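Local coordinates for VMB-1 (Vibrio alginolyticus, PDB 6JV4), which probably hydrolyses beta-lactam antibiotics to substituted beta-amino acids, as a zinc-dependent metallo-beta-lactamase of subclass B1, at residues 20-25 with 65-70; 77-82 with 128-133. All blocks are in the same frame, centred on the assembly; numbering follows the deposited sequence.

Contact 1 of 2, residues 20-25 with 65-70; sequences NVYQHI and IEWIEA
Tyr22 and Trp67 make this contact by themselves. It is an aromatic pair, edge to face. The six-membered ring of Trp67 turns its edge to the face of Tyr22. The two ring centroids are 5.0 Å apart and the planes stand at 68°. Trp67 CH2 is the leading atom. It sits 3.6 Å above the plane of the Tyr22 ring, over its centre, so it lies nearly equally far from all six ring carbons. Its closest approach is to Tyr22 CG, at 3.8 Å. Trp67 CZ2 follows at the side, 3.9 Å from Tyr22 CE1.

The rings span a wide gap: the nearest CA atoms, those of Tyr22 and Ile68, are 10.5 Å apart. Trp67 CG is anti to its backbone N (chi1 176°), which carries the indole out from the helix toward the strand.

Side-chain packing continues outside the pair. Tyr22 also touches Lys16 and Ile44, and Trp67 touches Leu14. Ile68, one residue on from Trp67, packs on Val42 and Ala49 of the same sheet.

The contact lies near the surface, away from the zinc sites. Strand 21-30 belongs to the seven-stranded mixed sheet and helix 58-70 packs against that sheet. This is the helix-on-sheet layering of the alpha-beta/beta-alpha sandwich of metallo-beta-lactamases.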
loop_
_atom_site.group_PDB
_atom_site.type_symbol
_atom_site.label_atom_id
_atom_site.label_comp_id
_atom_site.label_asym_id
_atom_site.label_seq_id
_atom_site.Cartn_x
_atom_site.Cartn_y
_atom_site.Cartn_z
ATOM N N ASN A 20 -2.357 -4.047 -17.058
ATOM C CA ASN A 20 -2.976 -4.819 -15.955
ATOM C C ASN A 20 -2.885 -4.047 -14.617
ATOM O O ASN A 20 -3.284 -4.627 -13.624
ATOM C CB ASN A 20 -2.338 -6.199 -15.853
ATOM C CG ASN A 20 -2.613 -7.006 -17.105
ATOM O OD1 ASN A 20 -3.758 -7.113 -17.519
ATOM N ND2 ASN A 20 -1.568 -7.528 -17.727
ATOM N N VAL A 21 -2.248 -2.872 -14.579
ATOM C CA VAL A 21 -1.949 -2.204 -13.280
ATOM C C VAL A 21 -2.383 -0.742 -13.382
ATOM O O VAL A 21 -1.776 0.001 -14.187
ATOM C CB VAL A 21 -0.464 -2.351 -12.888
ATOM C CG1 VAL A 21 -0.179 -1.764 -11.512
ATOM C CG2 VAL A 21 -0.024 -3.818 -12.868
ATOM N N TYR A 22 -3.272 -0.316 -12.486
ATOM C CA TYR A 22 -3.671 1.090 -12.356
ATOM C C TYR A 22 -3.286 1.572 -10.964
ATOM O O TYR A 22 -3.294 0.770 -10.018
ATOM C CB TYR A 22 -5.167 1.241 -12.583
ATOM C CG TYR A 22 -5.531 1.069 -14.038
ATOM C CD1 TYR A 22 -5.797 2.166 -14.850
ATOM C CD2 TYR A 22 -5.611 -0.202 -14.581
ATOM C CE1 TYR A 22 -6.151 1.998 -16.185
ATOM C CE2 TYR A 22 -5.982 -0.385 -15.912
ATOM C CZ TYR A 22 -6.232 0.716 -16.707
ATOM O OH TYR A 22 -6.588 0.502 -18.016
ATOM N N GLN A 23 -2.892 2.820 -10.914
ATOM C CA GLN A 23 -2.658 3.530 -9.667
ATOM C C GLN A 23 -3.945 4.250 -9.285
ATOM O O GLN A 23 -4.368 5.146 -10.030
ATOM C CB GLN A 23 -1.496 4.485 -9.873
ATOM C CG GLN A 23 -1.095 5.310 -8.651
ATOM C CD GLN A 23 -0.013 6.299 -9.035
ATOM O OE1 GLN A 23 0.348 6.435 -10.198
ATOM N NE2 GLN A 23 0.550 7.013 -8.083
ATOM N N HIS A 24 -4.503 3.987 -8.118
ATOM C CA HIS A 24 -5.621 4.796 -7.578
ATOM C C HIS A 24 -5.085 5.857 -6.620
ATOM O O HIS A 24 -4.125 5.594 -5.904
ATOM C CB HIS A 24 -6.715 3.978 -6.916
ATOM C CG HIS A 24 -6.393 3.208 -5.680
ATOM N ND1 HIS A 24 -6.300 3.806 -4.404
ATOM C CD2 HIS A 24 -6.338 1.864 -5.492
ATOM C CE1 HIS A 24 -6.108 2.827 -3.512
ATOM N NE2 HIS A 24 -6.166 1.639 -4.153
ATOM N N ILE A 25 -5.620 7.079 -6.721
ATOM C CA ILE A 25 -5.000 8.246 -6.072
ATOM C C ILE A 25 -6.094 9.014 -5.325
ATOM O O ILE A 25 -7.195 9.210 -5.876
ATOM C CB ILE A 25 -4.271 9.146 -7.071
ATOM C CG1 ILE A 25 -3.312 8.327 -7.944
ATOM C CG2 ILE A 25 -3.549 10.258 -6.326
ATOM C CD1 ILE A 25 -2.667 9.106 -9.032
ATOM N N ILE A 65 -14.882 0.932 -7.103
ATOM C CA ILE A 65 -15.659 -0.324 -7.360
ATOM C C ILE A 65 -16.543 -0.114 -8.595
ATOM O O ILE A 65 -16.568 -1.006 -9.490
ATOM C CB ILE A 65 -16.454 -0.717 -6.116
ATOM C CG1 ILE A 65 -15.511 -1.248 -5.031
ATOM C CG2 ILE A 65 -17.564 -1.724 -6.422
ATOM C CD1 ILE A 65 -16.137 -1.273 -3.683
ATOM N N GLU A 66 -17.186 1.041 -8.719
ATOM C CA GLU A 66 -18.047 1.341 -9.909
ATOM C C GLU A 66 -17.186 1.290 -11.170
ATOM O O GLU A 66 -17.621 0.701 -12.190
ATOM C CB GLU A 66 -18.746 2.704 -9.781
ATOM C CG GLU A 66 -19.862 2.720 -8.762
ATOM C CD GLU A 66 -20.252 4.084 -8.190
ATOM O OE1 GLU A 66 -20.916 4.101 -7.103
ATOM O OE2 GLU A 66 -19.898 5.138 -8.814
ATOM N N TRP A 67 -16.010 1.910 -11.158
ATOM C CA TRP A 67 -15.119 1.965 -12.343
ATOM C C TRP A 67 -14.675 0.567 -12.729
ATOM O O TRP A 67 -14.722 0.252 -13.942
ATOM C CB TRP A 67 -13.910 2.847 -12.082
ATOM C CG TRP A 67 -12.922 2.888 -13.197
ATOM C CD1 TRP A 67 -12.922 3.731 -14.268
ATOM C CD2 TRP A 67 -11.712 2.116 -13.293
ATOM N NE1 TRP A 67 -11.801 3.526 -15.033
ATOM C CE2 TRP A 67 -11.051 2.529 -14.468
ATOM C CE3 TRP A 67 -11.157 1.091 -12.530
ATOM C CZ2 TRP A 67 -9.838 1.975 -14.879
ATOM C CZ3 TRP A 67 -9.965 0.530 -12.945
ATOM C CH2 TRP A 67 -9.326 0.956 -14.109
ATOM N N ILE A 68 -14.273 -0.241 -11.745
ATOM C CA ILE A 68 -13.839 -1.645 -12.006
ATOM C C ILE A 68 -14.989 -2.405 -12.680
ATOM O O ILE A 68 -14.752 -3.041 -13.718
ATOM C CB ILE A 68 -13.355 -2.328 -10.716
ATOM C CG1 ILE A 68 -12.049 -1.684 -10.237
ATOM C CG2 ILE A 68 -13.187 -3.830 -10.927
ATOM C CD1 ILE A 68 -11.626 -2.168 -8.879
ATOM N N GLU A 69 -16.174 -2.371 -12.079
ATOM C CA GLU A 69 -17.330 -3.145 -12.585
ATOM C C GLU A 69 -17.738 -2.619 -13.971
ATOM O O GLU A 69 -18.091 -3.473 -14.810
ATOM C CB GLU A 69 -18.431 -3.127 -11.531
ATOM C CG GLU A 69 -18.036 -3.904 -10.286
ATOM C CD GLU A 69 -19.095 -4.074 -9.205
ATOM O OE1 GLU A 69 -20.090 -3.343 -9.227
ATOM O OE2 GLU A 69 -18.889 -4.915 -8.303
ATOM N N ALA A 70 -17.664 -1.313 -14.228
ATOM C CA ALA A 70 -18.019 -0.709 -15.540
ATOM C C ALA A 70 -17.027 -1.156 -16.618
ATOM O O ALA A 70 -17.354 -1.008 -17.810
ATOM C CB ALA A 70 -18.107 0.795 -15.480
#

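Contact 2 of 2, residues 77-82 with 128-133. With ZN (zinc ion), chain E.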
loop_
_atom_site.group_PDB
_atom_site.type_symbol
_atom_site.label_atom_id
_atom_site.label_comp_id
_atom_site.label_asym_id
_atom_site.label_seq_id
_atom_site.Cartn_x
_atom_site.Cartn_y
_atom_site.Cartn_z
ATOM N N SER A 77 -10.743 -9.355 -4.595
ATOM C CA SER A 77 -10.133 -9.271 -3.254
ATOM C C SER A 77 -9.348 -7.978 -3.145
ATOM O O SER A 77 -9.104 -7.353 -4.147
ATOM C CB SER A 77 -9.266 -10.465 -2.969
ATOM O OG SER A 77 -8.067 -10.423 -3.754
ATOM N N ALA A 78 -9.001 -7.625 -1.914
ATOM C CA ALA A 78 -8.117 -6.488 -1.621
ATOM C C ALA A 78 -7.115 -6.951 -0.582
ATOM O O ALA A 78 -7.471 -7.759 0.318
ATOM C CB ALA A 78 -8.906 -5.321 -1.125
ATOM N N VAL A 79 -5.910 -6.392 -0.637
ATOM C CA VAL A 79 -4.909 -6.546 0.434
ATOM C C VAL A 79 -4.614 -5.152 0.981
ATOM O O VAL A 79 -4.573 -4.169 0.196
ATOM C CB VAL A 79 -3.618 -7.242 -0.033
ATOM C CG1 VAL A 79 -2.895 -6.468 -1.130
ATOM C CG2 VAL A 79 -2.681 -7.525 1.131
ATOM N N VAL A 80 -4.503 -5.034 2.291
ATOM C CA VAL A 80 -4.190 -3.732 2.941
ATOM C C VAL A 80 -2.772 -3.811 3.483
ATOM O O VAL A 80 -2.391 -4.875 4.025
ATOM C CB VAL A 80 -5.218 -3.350 4.026
ATOM C CG1 VAL A 80 -6.622 -3.324 3.444
ATOM C CG2 VAL A 80 -5.155 -4.224 5.239
ATOM N N THR A 81 -1.986 -2.771 3.270
ATOM C CA THR A 81 -0.526 -2.861 3.482
ATOM C C THR A 81 -0.133 -2.366 4.860
ATOM O O THR A 81 1.055 -2.585 5.207
ATOM C CB THR A 81 0.247 -2.247 2.321
ATOM O OG1 THR A 81 -0.066 -0.865 2.181
ATOM C CG2 THR A 81 -0.024 -3.036 1.053
ATOM N N HIS A 82 -1.014 -1.671 5.580
ATOM C CA HIS A 82 -0.799 -1.437 7.024
ATOM C C HIS A 82 -2.096 -0.989 7.675
ATOM O O HIS A 82 -3.081 -0.879 6.966
ATOM C CB HIS A 82 0.359 -0.511 7.343
ATOM C CG HIS A 82 0.186 0.929 7.060
ATOM N ND1 HIS A 82 0.168 1.414 5.786
ATOM C CD2 HIS A 82 0.125 2.003 7.889
ATOM C CE1 HIS A 82 0.105 2.744 5.826
ATOM N NE2 HIS A 82 0.020 3.121 7.113
ATOM N N PHE A 128 3.657 -14.272 0.780
ATOM C CA PHE A 128 2.280 -14.735 0.506
ATOM C C PHE A 128 1.948 -14.401 -0.946
ATOM O O PHE A 128 2.120 -13.241 -1.398
ATOM C CB PHE A 128 1.274 -14.116 1.486
ATOM C CG PHE A 128 -0.156 -14.512 1.226
ATOM C CD1 PHE A 128 -0.628 -15.732 1.688
ATOM C CD2 PHE A 128 -1.044 -13.702 0.544
ATOM C CE1 PHE A 128 -1.941 -16.132 1.454
ATOM C CE2 PHE A 128 -2.371 -14.087 0.352
ATOM C CZ PHE A 128 -2.798 -15.330 0.755
ATOM N N GLU A 129 1.442 -15.400 -1.673
ATOM C CA GLU A 129 0.966 -15.192 -3.050
ATOM C C GLU A 129 -0.440 -14.631 -3.000
ATOM O O GLU A 129 -1.415 -15.376 -2.769
ATOM C CB GLU A 129 1.047 -16.492 -3.863
ATOM C CG GLU A 129 2.436 -16.809 -4.335
ATOM C CD GLU A 129 2.973 -15.835 -5.379
ATOM O OE1 GLU A 129 2.614 -15.946 -6.615
ATOM O OE2 GLU A 129 3.750 -14.972 -4.959
ATOM N N PHE A 130 -0.564 -13.315 -3.090
ATOM C CA PHE A 130 -1.885 -12.647 -3.042
ATOM C C PHE A 130 -2.672 -12.924 -4.345
ATOM O O PHE A 130 -3.898 -13.132 -4.313
ATOM C CB PHE A 130 -1.667 -11.163 -2.758
ATOM C CG PHE A 130 -2.902 -10.336 -2.955
ATOM C CD1 PHE A 130 -4.045 -10.604 -2.207
ATOM C CD2 PHE A 130 -2.879 -9.205 -3.756
ATOM C CE1 PHE A 130 -5.184 -9.833 -2.378
ATOM C CE2 PHE A 130 -4.009 -8.428 -3.905
ATOM C CZ PHE A 130 -5.160 -8.729 -3.206
ATOM N N ILE A 131 -2.002 -12.865 -5.483
ATOM C CA ILE A 131 -2.569 -13.260 -6.796
ATOM C C ILE A 131 -1.549 -14.213 -7.412
ATOM O O ILE A 131 -0.416 -13.806 -7.686
ATOM C CB ILE A 131 -2.862 -12.064 -7.728
ATOM C CG1 ILE A 131 -3.580 -10.908 -7.015
ATOM C CG2 ILE A 131 -3.630 -12.545 -8.966
ATOM C CD1 ILE A 131 -3.610 -9.595 -7.790
ATOM N N ASP A 132 -1.944 -15.459 -7.638
ATOM C CA ASP A 132 -1.003 -16.516 -8.105
ATOM C C ASP A 132 -0.274 -16.064 -9.375
ATOM O O ASP A 132 -0.936 -15.813 -10.380
ATOM C CB ASP A 132 -1.745 -17.843 -8.305
ATOM C CG ASP A 132 -2.130 -18.507 -6.989
ATOM O OD1 ASP A 132 -1.491 -18.196 -5.937
ATOM O OD2 ASP A 132 -3.055 -19.350 -7.005
ATOM N N GLY A 133 1.054 -15.941 -9.292
ATOM C CA GLY A 133 1.949 -15.580 -10.410
ATOM C C GLY A 133 1.951 -14.088 -10.724
ATOM O O GLY A 133 2.575 -13.696 -11.748
HETATM ZN ZN ZN E . 0.520 4.995 7.981
HETATM O O HOH W 1 -6.651 -12.668 -3.916
#
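The Phe130 ring has Val79 over one face. Val79 CG1 stands 3.6 Å above the ring plane, offset toward the rim, and makes a CH-pi contact 20° off the ring normal. Its closest ring atom is Phe130 CE2, at 3.6 Å. With chi1 of Val79 at 61°, the CG1 branch is the one set over the ring. Ser77 OG and the carbonyl carbon of Ala78 approach the ring obliquely. Ser77 OG comes to 3.2 Å from Phe130 CE1, and Val79 N is 3.6 Å from Phe130 CZ. The end of the ring thus rests against the backbone of strand 74-79.

One water joins the two segments. It is 2.7 Å from Ser77 OG and donates a hydrogen bond to Phe130 O, 2.8 Å away. Ser77 OG is also hydrogen-bonded to His50 ND1, so this buried hydroxyl has two polar partners beside the aromatic ring.

Within 128-133, Gly133 N donates to Glu129 OE1 at 3.1 Å with a nearly straight N-H...O angle of 164°. This closes the turn that follows the corner at Phe130. Phe130 and Ile131 both face Ala135 in a classic beta bulge.

At the far end of 77-82, His82 NE2 binds a zinc ion at 2.1 Å; His84 and His144 bind the same ion.

The contact joins the two sheets of the fold. Strand 74-79 runs parallel between strands 48-52 and 100-104 in the seven-stranded sheet. Strand 127-129 is an outermost strand of the five-stranded sheet, antiparallel to 135-138. Beyond strand 74-79, Val80, Thr81 and His82 pack on helix 85-88.

After strand 13-16 the chain enters strand 21-30, where contact 1 opens. It runs on through strands 36-45 and 48-52 before helix 58-70 returns to close contact 1. That loop spans 39 residues, mostly strand. The chain then enters strand 74-79, where contact 2 opens. It passes helices 85-88, 91-96 and 105-113 and strands 100-104 and 121-123, and closes at 128-133 after 45 residues. The two loops neither nest nor cross, but follow in series. The centres of contacts 1 and 2 are about 16 Å apart, and the contacts do not touch. Both reach the seven-stranded sheet. Contact 1 ties a helix to it; contact 2 ties it to the five-stranded sheet.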